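Long-range contacts in HTH-type transcriptional activator AmpR (Pseudomonas aeruginosa PAO1, PDB 5MMH), which activates transcription of the beta-lactamase gene ampC by binding its promoter, with an effector domain that recognises muropeptides derived from the cell wall: residues L78-L83 with T179-L184; V85-E90 with R170-T175; Q103-R108 with R132-D137. All coordinates share one frame; numbering follows the deposited sequence.

Contact 1: L78-L83 with T179-L184; sequences LFEAPL and TGSYWL
The rings of Phe-79 and Tyr-182 cross obliquely on one side of the sheet, their planes at 61° and CE1 of Phe-79 3.8 Å from CD2 of Tyr-182. The Tyr-182 ring is also met obliquely by the methyl of Ala-81, whose CB lies 3.5 Å from CE2, so that one long side of the phenol touches both residues. Phe-65 meets this ring edge-to-face, while Phe-22 and Trp-26 extend the aromatic cluster around Tyr-182 and Phe-79 respectively. CG of Phe-79 takes the crowded position between backbone N and carbonyl carbon (chi1 51°), which swings the end of its ring toward Tyr-182.

The backbones run antiparallel, strand 78-80 against strand 181-184, as two inner neighbours of the mixed sheet in this LysR-type effector domain, whose fold is that of the periplasmic binding proteins. Leu-78 N donates to Tyr-182 O and Tyr-182 N to Phe-79 O, the latter nearly along the C=O axis. Beyond them the chains pinch together, the CA atoms of Glu-80 and Ser-181 standing 4.1 Å apart. Ala-81 N then reaches a lone pair of Gly-180 O at 3.2 Å, an almost straight bond.

Where the strands part, a water takes over the cross-link: it accepts from Thr-179 N and donates to Ala-81 O, with a weak bond to Gly-180 O. Beside it Leu-83 crosses Thr-179 at about a right angle, CD1 lying 3.6 Å from OG1. At the opposite end Leu-78, CG anti to its carbonyl carbon, lays CD1 along the backbone between Trp-183 and Leu-184, 3.7 Å from Leu-184 N, while CD2 touches CB of Leu-184. Trp-183 points away from strand 78-80, its NE1 bonded to Gly-66 O.

Contact 2: V85-E90 with R170-T175; sequences VLCCPE and RRPFAT
Arg-170, Val-85 and Cys-87 lose the most surface here, Arg-170 with its aliphatic chain and its backbone. Bent at chi2 and chi3, its chain crosses the Pro-89 ring obliquely, with CG of Arg-170 4.0 Å from CG of Pro-89. Its backbone makes a single antiparallel bridge with Cys-87: Arg-170 N donates to Cys-87 O nearly along the C=O axis at 2.9 Å, and Cys-87 N returns a bond to Arg-170 O. Val-85 turns CG1, anti to its backbone N, to within 3.6 Å of CG of Pro-172, and its CB sits at the edge of the Phe-173 ring. The same CG of Pro-172 meets SG of Cys-87 at 3.7 Å, so one ring carbon rests against both side chains, while CB of Pro-172 covers one face of Phe-173. This joins the end of strand 73-86 and the start of helix 89-93 to the loop after helix 161-165. One water donates to Val-85 O and accepts from Phe-173 N. Two backbone bonds and this water tie the loop to the strand end around apolar side-chain contacts, while the Arg-171 guanidinium is held by its own loop: NE bonds Phe-173 O in plane, NH2 bonds Ala-174 O and salt-bridges Glu-176.

Contact 3: Q103-R108 with R132-D137; sequences QHTLLR and RSIVFD
Arg-108 spreads its guanidinium over a methyl of Val-135, with CG2 3.6 Å above the plane and over its centre. The two side chains lie side by side and point the same way; CG of Arg-108 starts from the crowded position (chi1 68°), and the chain then runs extended to NE. Ser-133 OG is near the plane at the guanidinium edge, but its hydrogen bond goes to Pro-129 O. On the other side of the sheet Leu-107 and Ile-134 also run side by side, and CD2 of Leu-107 meets both CD1 of Ile-134 and, at 3.7 Å, the edge of Phe-136 at CE1. Met-142 of helix 139-147 packs on Leu-107 and Phe-136.

The strands are parallel, inclined by 20°, and belong to a beta-alpha-beta unit whose connection carries helix 114-121. Arg-108 N donates to Ile-134 O at 3.0 Å in a nearly straight bond, and Arg-108 O receives Phe-136 N at 2.8 Å in a more bent one; a weak bond joins Leu-106 N to Arg-132 O. Ile-134 and Phe-136 also pack on Leu-45 and Thr-47 of the second subunit, respectively. Both backbone polar groups of Arg-108 are therefore satisfied by the neighbouring strand, and its charged group meets that strand through van der Waals contact of its face with the Val-135 methyl, with no salt bridge between the segments.

In the fold
Contacts 1 and 2 share strand 73-86: its 78-83 part pairs with strand 181-187 in the mixed sheet, and the continuation, 85-90, meets the loop at 170-175. Their centres lie 20 Å apart. Contact 3, a pair of weakly bonded parallel strands outside that mixed sheet, has its centre 15 Å from that of contact 2 and 22 Å from that of contact 1; its nearest atoms come within about 6 Å of contact 2 without touching. Val-152 forms backbone hydrogen bonds with Thr-105 and Leu-107 and touches Val-85 and Cys-87, bridging contacts 2 and 3. Of the three, contact 3 alone reaches the second subunit. All belong to the muropeptide-recognising effector domain.

Contact 1: L78-L83 with T179-L184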
loop_
_atom_site.group_PDB
_atom_site.type_symbol
_atom_site.label_atom_id
_atom_site.label_comp_id
_atom_site.label_asym_id
_atom_site.label_seq_id
_atom_site.Cartn_x
_atom_site.Cartn_y
_atom_site.Cartn_z
ATOM N N LEU A 78 -6.567 9.167 18.436
ATOM C CA LEU A 78 -6.945 10.238 17.514
ATOM C C LEU A 78 -8.436 10.196 17.192
ATOM O O LEU A 78 -9.164 11.121 17.567
ATOM C CB LEU A 78 -6.089 10.170 16.234
ATOM C CG LEU A 78 -4.579 10.223 16.521
ATOM C CD1 LEU A 78 -3.705 9.815 15.323
ATOM C CD2 LEU A 78 -4.207 11.613 17.020
ATOM N N PHE A 79 -8.910 9.121 16.552
ATOM C CA PHE A 79 -10.318 8.951 16.217
ATOM C C PHE A 79 -10.553 7.512 15.762
ATOM O O PHE A 79 -9.626 6.838 15.302
ATOM C CB PHE A 79 -10.780 9.963 15.141
ATOM C CG PHE A 79 -9.899 10.014 13.878
ATOM C CD1 PHE A 79 -10.106 9.137 12.831
ATOM C CD2 PHE A 79 -8.917 10.984 13.728
ATOM C CE1 PHE A 79 -9.319 9.191 11.663
ATOM C CE2 PHE A 79 -8.129 11.054 12.571
ATOM C CZ PHE A 79 -8.324 10.155 11.537
ATOM N N GLU A 80 -11.797 7.052 15.920
ATOM C CA GLU A 80 -12.240 5.741 15.448
ATOM C C GLU A 80 -12.203 5.654 13.925
ATOM O O GLU A 80 -12.421 6.639 13.212
ATOM C CB GLU A 80 -13.689 5.449 15.882
ATOM C CG GLU A 80 -13.942 5.123 17.335
ATOM C CD GLU A 80 -15.440 4.948 17.650
ATOM O OE1 GLU A 80 -16.020 3.930 17.213
ATOM O OE2 GLU A 80 -16.042 5.830 18.317
ATOM N N ALA A 81 -11.978 4.449 13.416
ATOM C CA ALA A 81 -12.090 4.191 11.979
ATOM C C ALA A 81 -12.967 2.964 11.798
ATOM O O ALA A 81 -12.460 1.845 11.642
ATOM C CB ALA A 81 -10.720 4.008 11.323
ATOM N N PRO A 82 -14.290 3.136 11.817
ATOM C CA PRO A 82 -15.175 1.990 11.614
ATOM C C PRO A 82 -15.004 1.442 10.213
ATOM O O PRO A 82 -14.722 2.174 9.262
ATOM C CB PRO A 82 -16.581 2.570 11.809
ATOM C CG PRO A 82 -16.373 3.925 12.398
ATOM C CD PRO A 82 -15.050 4.392 11.917
ATOM N N LEU A 83 -15.191 0.139 10.100
ATOM C CA LEU A 83 -15.008 -0.587 8.854
ATOM C C LEU A 83 -16.347 -0.773 8.148
ATOM O O LEU A 83 -17.358 -1.083 8.787
ATOM C CB LEU A 83 -14.377 -1.953 9.125
ATOM C CG LEU A 83 -12.985 -1.965 9.746
ATOM C CD1 LEU A 83 -12.437 -3.381 9.809
ATOM C CD2 LEU A 83 -12.054 -1.071 8.947
ATOM N N THR A 179 -13.782 -1.659 15.032
ATOM C CA THR A 179 -12.777 -2.594 15.514
ATOM C C THR A 179 -11.508 -1.923 16.015
ATOM O O THR A 179 -10.736 -2.570 16.726
ATOM C CB THR A 179 -12.395 -3.592 14.415
ATOM O OG1 THR A 179 -11.748 -2.894 13.346
ATOM C CG2 THR A 179 -13.635 -4.275 13.881
ATOM N N GLY A 180 -11.276 -0.659 15.671
ATOM C CA GLY A 180 -10.047 -0.003 16.073
ATOM C C GLY A 180 -10.085 1.479 15.784
ATOM O O GLY A 180 -11.045 2.006 15.217
ATOM N N SER A 181 -9.010 2.149 16.199
ATOM C CA SER A 181 -8.830 3.578 16.054
ATOM C C SER A 181 -7.438 3.826 15.501
ATOM O O SER A 181 -6.605 2.923 15.457
ATOM C CB SER A 181 -8.980 4.303 17.402
ATOM O OG SER A 181 -10.235 4.027 17.985
ATOM N N TYR A 182 -7.199 5.061 15.067
ATOM C CA TYR A 182 -5.856 5.543 14.799
ATOM C C TYR A 182 -5.298 6.178 16.064
ATOM O O TYR A 182 -6.018 6.877 16.785
ATOM C CB TYR A 182 -5.862 6.538 13.635
ATOM C CG TYR A 182 -6.117 5.832 12.324
ATOM C CD1 TYR A 182 -5.129 5.031 11.754
ATOM C CD2 TYR A 182 -7.348 5.914 11.688
ATOM C CE1 TYR A 182 -5.347 4.355 10.570
ATOM C CE2 TYR A 182 -7.577 5.246 10.486
ATOM C CZ TYR A 182 -6.570 4.461 9.942
ATOM O OH TYR A 182 -6.765 3.774 8.771
ATOM N N TRP A 183 -4.022 5.923 16.329
ATOM C CA TRP A 183 -3.338 6.323 17.553
ATOM C C TRP A 183 -2.039 7.037 17.216
ATOM O O TRP A 183 -1.322 6.627 16.299
ATOM C CB TRP A 183 -3.008 5.101 18.431
ATOM C CG TRP A 183 -4.212 4.305 18.841
ATOM C CD1 TRP A 183 -4.894 3.388 18.082
ATOM C CD2 TRP A 183 -4.880 4.356 20.105
ATOM N NE1 TRP A 183 -5.945 2.864 18.802
ATOM C CE2 TRP A 183 -5.966 3.451 20.045
ATOM C CE3 TRP A 183 -4.672 5.084 21.284
ATOM C CZ2 TRP A 183 -6.830 3.246 21.127
ATOM C CZ3 TRP A 183 -5.530 4.883 22.344
ATOM C CH2 TRP A 183 -6.603 3.975 22.257
ATOM N N LEU A 184 -1.708 8.078 17.974
ATOM C CA LEU A 184 -0.357 8.625 17.949
ATOM C C LEU A 184 0.453 7.937 19.050
ATOM O O LEU A 184 0.154 8.097 20.237
ATOM C CB LEU A 184 -0.380 10.137 18.130
ATOM C CG LEU A 184 0.995 10.785 18.218
ATOM C CD1 LEU A 184 1.702 10.787 16.842
ATOM C CD2 LEU A 184 0.840 12.182 18.740
HETATM O O HOH W 1 -12.441 -0.170 13.010
#

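Contact 2: V85-E90 with R170-T175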
loop_
_atom_site.group_PDB
_atom_site.type_symbol
_atom_site.label_atom_id
_atom_site.label_comp_id
_atom_site.label_asym_id
_atom_site.label_seq_id
_atom_site.Cartn_x
_atom_site.Cartn_y
_atom_site.Cartn_z
ATOM N N VAL A 85 -18.151 -2.127 4.068
ATOM C CA VAL A 85 -17.963 -2.788 2.780
ATOM C C VAL A 85 -17.782 -1.741 1.689
ATOM O O VAL A 85 -18.590 -0.812 1.567
ATOM C CB VAL A 85 -19.152 -3.709 2.472
ATOM C CG1 VAL A 85 -19.160 -4.075 1.015
ATOM C CG2 VAL A 85 -19.101 -4.964 3.340
ATOM N N LEU A 86 -16.718 -1.890 0.882
ATOM C CA LEU A 86 -16.429 -0.990 -0.223
ATOM C C LEU A 86 -16.128 -1.818 -1.462
ATOM O O LEU A 86 -15.441 -2.841 -1.378
ATOM C CB LEU A 86 -15.251 -0.065 0.108
ATOM C CG LEU A 86 -15.487 0.892 1.284
ATOM C CD1 LEU A 86 -14.186 1.548 1.692
ATOM C CD2 LEU A 86 -16.506 1.953 0.911
ATOM N N CYS A 87 -16.637 -1.383 -2.615
ATOM C CA CYS A 87 -16.475 -2.156 -3.844
ATOM C C CYS A 87 -16.650 -1.249 -5.050
ATOM O O CYS A 87 -17.021 -0.080 -4.925
ATOM C CB CYS A 87 -17.461 -3.319 -3.903
ATOM S SG CYS A 87 -19.194 -2.821 -3.830
ATOM N N CYS A 88 -16.364 -1.801 -6.231
ATOM C CA CYS A 88 -16.569 -1.050 -7.464
ATOM C C CYS A 88 -18.055 -1.017 -7.838
ATOM O O CYS A 88 -18.839 -1.857 -7.383
ATOM C CB CYS A 88 -15.742 -1.650 -8.604
ATOM S SG CYS A 88 -16.232 -3.303 -9.122
ATOM N N PRO A 89 -18.470 -0.027 -8.652
ATOM C CA PRO A 89 -19.878 0.020 -9.108
ATOM C C PRO A 89 -20.345 -1.258 -9.787
ATOM O O PRO A 89 -21.455 -1.738 -9.514
ATOM C CB PRO A 89 -19.888 1.208 -10.081
ATOM C CG PRO A 89 -18.703 2.029 -9.708
ATOM C CD PRO A 89 -17.669 1.096 -9.177
ATOM N N GLU A 90 -19.528 -1.794 -10.697
ATOM C CA GLU A 90 -19.658 -3.138 -11.247
ATOM C C GLU A 90 -20.233 -4.095 -10.211
ATOM O O GLU A 90 -21.355 -4.589 -10.366
ATOM C CB GLU A 90 -18.277 -3.609 -11.729
ATOM C CG GLU A 90 -18.228 -4.560 -12.924
ATOM C CD GLU A 90 -18.428 -6.010 -12.540
ATOM O OE1 GLU A 90 -19.569 -6.505 -12.677
ATOM O OE2 GLU A 90 -17.443 -6.651 -12.106
ATOM N N ARG A 170 -17.762 2.643 -4.328
ATOM C CA ARG A 170 -19.105 2.726 -3.789
ATOM C C ARG A 170 -19.187 2.040 -2.435
ATOM O O ARG A 170 -18.460 1.088 -2.145
ATOM C CB ARG A 170 -20.137 2.114 -4.755
ATOM C CG ARG A 170 -20.222 2.859 -6.089
ATOM C CD ARG A 170 -21.624 2.853 -6.716
ATOM N NE ARG A 170 -22.542 3.757 -6.025
ATOM C CZ ARG A 170 -23.502 3.365 -5.189
ATOM N NH1 ARG A 170 -23.694 2.071 -4.944
ATOM N NH2 ARG A 170 -24.280 4.271 -4.601
ATOM N N ARG A 171 -20.088 2.557 -1.608
ATOM C CA ARG A 171 -20.465 1.950 -0.338
ATOM C C ARG A 171 -21.847 1.332 -0.493
ATOM O O ARG A 171 -22.850 2.063 -0.501
ATOM C CB ARG A 171 -20.473 3.004 0.772
ATOM C CG ARG A 171 -20.815 2.449 2.143
ATOM C CD ARG A 171 -20.716 3.533 3.191
ATOM N NE ARG A 171 -21.068 3.025 4.507
ATOM C CZ ARG A 171 -20.686 3.600 5.638
ATOM N NH1 ARG A 171 -19.943 4.700 5.604
ATOM N NH2 ARG A 171 -21.034 3.067 6.800
ATOM N N PRO A 172 -21.963 0.006 -0.634
ATOM C CA PRO A 172 -23.283 -0.589 -0.903
ATOM C C PRO A 172 -24.197 -0.734 0.303
ATOM O O PRO A 172 -25.417 -0.800 0.101
ATOM C CB PRO A 172 -22.937 -1.971 -1.482
ATOM C CG PRO A 172 -21.531 -2.239 -1.039
ATOM C CD PRO A 172 -20.862 -0.909 -0.984
ATOM N N PHE A 173 -23.673 -0.808 1.530
ATOM C CA PHE A 173 -24.510 -0.991 2.714
ATOM C C PHE A 173 -24.188 0.052 3.777
ATOM O O PHE A 173 -23.102 0.642 3.802
ATOM C CB PHE A 173 -24.343 -2.385 3.326
ATOM C CG PHE A 173 -24.417 -3.497 2.321
ATOM C CD1 PHE A 173 -25.621 -3.825 1.711
ATOM C CD2 PHE A 173 -23.280 -4.213 1.979
ATOM C CE1 PHE A 173 -25.690 -4.858 0.783
ATOM C CE2 PHE A 173 -23.338 -5.244 1.049
ATOM C CZ PHE A 173 -24.545 -5.567 0.449
ATOM N N ALA A 174 -25.146 0.244 4.684
ATOM C CA ALA A 174 -24.990 1.184 5.789
ATOM C C ALA A 174 -24.226 0.598 6.973
ATOM O O ALA A 174 -23.603 1.351 7.733
ATOM C CB ALA A 174 -26.362 1.677 6.257
ATOM N N THR A 175 -24.256 -0.719 7.145
ATOM C CA THR A 175 -23.678 -1.339 8.330
ATOM C C THR A 175 -22.189 -1.014 8.467
ATOM O O THR A 175 -21.420 -1.144 7.504
ATOM C CB THR A 175 -23.890 -2.854 8.269
ATOM O OG1 THR A 175 -25.291 -3.144 8.240
ATOM C CG2 THR A 175 -23.289 -3.534 9.487
HETATM O O HOH W 2 -20.997 -0.827 2.591
#

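Contact 3: Q103-R108 with R132-D137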
loop_
_atom_site.group_PDB
_atom_site.type_symbol
_atom_site.label_atom_id
_atom_site.label_comp_id
_atom_site.label_asym_id
_atom_site.label_seq_id
_atom_site.Cartn_x
_atom_site.Cartn_y
_atom_site.Cartn_z
ATOM N N GLN A 103 -21.053 -14.619 -2.600
ATOM C CA GLN A 103 -20.856 -14.885 -4.022
ATOM C C GLN A 103 -19.642 -14.170 -4.597
ATOM O O GLN A 103 -19.397 -14.272 -5.806
ATOM C CB GLN A 103 -22.084 -14.451 -4.826
ATOM C CG GLN A 103 -23.361 -15.188 -4.504
ATOM C CD GLN A 103 -24.539 -14.579 -5.224
ATOM O OE1 GLN A 103 -24.414 -14.141 -6.372
ATOM N NE2 GLN A 103 -25.688 -14.524 -4.551
ATOM N N HIS A 104 -18.910 -13.429 -3.780
ATOM C CA HIS A 104 -17.781 -12.643 -4.235
ATOM C C HIS A 104 -16.558 -13.002 -3.409
ATOM O O HIS A 104 -16.661 -13.483 -2.279
ATOM C CB HIS A 104 -18.055 -11.132 -4.119
ATOM C CG HIS A 104 -19.099 -10.624 -5.066
ATOM N ND1 HIS A 104 -20.452 -10.720 -4.810
ATOM C CD2 HIS A 104 -18.986 -10.020 -6.274
ATOM C CE1 HIS A 104 -21.125 -10.200 -5.821
ATOM N NE2 HIS A 104 -20.260 -9.768 -6.721
ATOM N N THR A 105 -15.394 -12.770 -3.995
ATOM C CA THR A 105 -14.170 -12.800 -3.225
ATOM C C THR A 105 -14.218 -11.736 -2.153
ATOM O O THR A 105 -14.462 -10.561 -2.442
ATOM C CB THR A 105 -12.972 -12.561 -4.120
ATOM O OG1 THR A 105 -13.076 -13.417 -5.251
ATOM C CG2 THR A 105 -11.684 -12.816 -3.351
ATOM N N LEU A 106 -13.979 -12.153 -0.921
ATOM C CA LEU A 106 -13.956 -11.253 0.221
ATOM C C LEU A 106 -12.507 -10.851 0.442
ATOM O O LEU A 106 -11.697 -11.667 0.883
ATOM C CB LEU A 106 -14.543 -11.931 1.458
ATOM C CG LEU A 106 -15.980 -12.444 1.306
ATOM C CD1 LEU A 106 -16.544 -12.904 2.638
ATOM C CD2 LEU A 106 -16.873 -11.379 0.659
ATOM N N LEU A 107 -12.172 -9.603 0.125
ATOM C CA LEU A 107 -10.825 -9.105 0.374
ATOM C C LEU A 107 -10.675 -8.779 1.854
ATOM O O LEU A 107 -11.556 -8.161 2.453
ATOM C CB LEU A 107 -10.565 -7.864 -0.472
ATOM C CG LEU A 107 -10.953 -7.950 -1.951
ATOM C CD1 LEU A 107 -10.916 -6.573 -2.568
ATOM C CD2 LEU A 107 -10.016 -8.943 -2.741
ATOM N N ARG A 108 -9.563 -9.195 2.459
ATOM C CA ARG A 108 -9.425 -8.967 3.889
ATOM C C ARG A 108 -8.005 -8.569 4.257
ATOM O O ARG A 108 -7.069 -8.706 3.468
ATOM C CB ARG A 108 -9.863 -10.198 4.682
ATOM C CG ARG A 108 -8.987 -11.407 4.559
ATOM C CD ARG A 108 -9.667 -12.524 5.324
ATOM N NE ARG A 108 -8.869 -13.736 5.466
ATOM C CZ ARG A 108 -7.908 -13.908 6.370
ATOM N NH1 ARG A 108 -7.586 -12.934 7.222
ATOM N NH2 ARG A 108 -7.261 -15.064 6.417
ATOM N N ARG A 132 -13.251 -18.057 -0.574
ATOM C CA ARG A 132 -12.267 -17.444 -1.417
ATOM C C ARG A 132 -11.881 -16.082 -0.926
ATOM O O ARG A 132 -12.702 -15.210 -0.778
ATOM C CB ARG A 132 -12.740 -17.354 -2.851
ATOM C CG ARG A 132 -11.575 -17.203 -3.824
ATOM C CD ARG A 132 -11.779 -16.189 -4.926
ATOM N NE ARG A 132 -11.065 -16.636 -6.129
ATOM C CZ ARG A 132 -11.552 -16.665 -7.377
ATOM N NH1 ARG A 132 -10.787 -17.112 -8.372
ATOM N NH2 ARG A 132 -12.765 -16.220 -7.670
ATOM N N SER A 133 -10.604 -15.921 -0.671
ATOM C CA SER A 133 -10.187 -14.620 -0.157
ATOM C C SER A 133 -8.678 -14.429 -0.268
ATOM O O SER A 133 -7.896 -15.385 -0.359
ATOM C CB SER A 133 -10.655 -14.404 1.294
ATOM O OG SER A 133 -9.960 -15.191 2.245
ATOM N N ILE A 134 -8.299 -13.152 -0.235
ATOM C CA ILE A 134 -6.945 -12.661 -0.446
ATOM C C ILE A 134 -6.650 -11.713 0.700
ATOM O O ILE A 134 -7.478 -10.851 1.015
ATOM C CB ILE A 134 -6.824 -11.915 -1.792
ATOM C CG1 ILE A 134 -7.476 -12.729 -2.910
ATOM C CG2 ILE A 134 -5.381 -11.551 -2.094
ATOM C CD1 ILE A 134 -7.876 -11.916 -4.127
ATOM N N VAL A 135 -5.485 -11.853 1.311
ATOM C CA VAL A 135 -5.128 -11.104 2.514
ATOM C C VAL A 135 -4.192 -9.971 2.125
ATOM O O VAL A 135 -3.243 -10.173 1.355
ATOM C CB VAL A 135 -4.471 -12.020 3.569
ATOM C CG1 VAL A 135 -4.156 -11.233 4.833
ATOM C CG2 VAL A 135 -5.361 -13.209 3.872
ATOM N N PHE A 136 -4.436 -8.783 2.675
ATOM C CA PHE A 136 -3.755 -7.570 2.246
ATOM C C PHE A 136 -3.021 -6.929 3.412
ATOM O O PHE A 136 -3.564 -6.833 4.514
ATOM C CB PHE A 136 -4.750 -6.574 1.641
ATOM C CG PHE A 136 -5.206 -6.944 0.264
ATOM C CD1 PHE A 136 -6.361 -7.691 0.075
ATOM C CD2 PHE A 136 -4.464 -6.570 -0.843
ATOM C CE1 PHE A 136 -6.776 -8.043 -1.200
ATOM C CE2 PHE A 136 -4.863 -6.920 -2.115
ATOM C CZ PHE A 136 -6.027 -7.653 -2.299
ATOM N N ASP A 137 -1.787 -6.496 3.162
ATOM C CA ASP A 137 -1.008 -5.835 4.196
ATOM C C ASP A 137 -1.465 -4.401 4.398
ATOM O O ASP A 137 -1.273 -3.852 5.480
ATOM C CB ASP A 137 0.496 -5.880 3.863
ATOM C CG ASP A 137 0.927 -4.877 2.730
ATOM O OD1 ASP A 137 0.309 -4.853 1.624
ATOM O OD2 ASP A 137 1.953 -4.152 2.925
#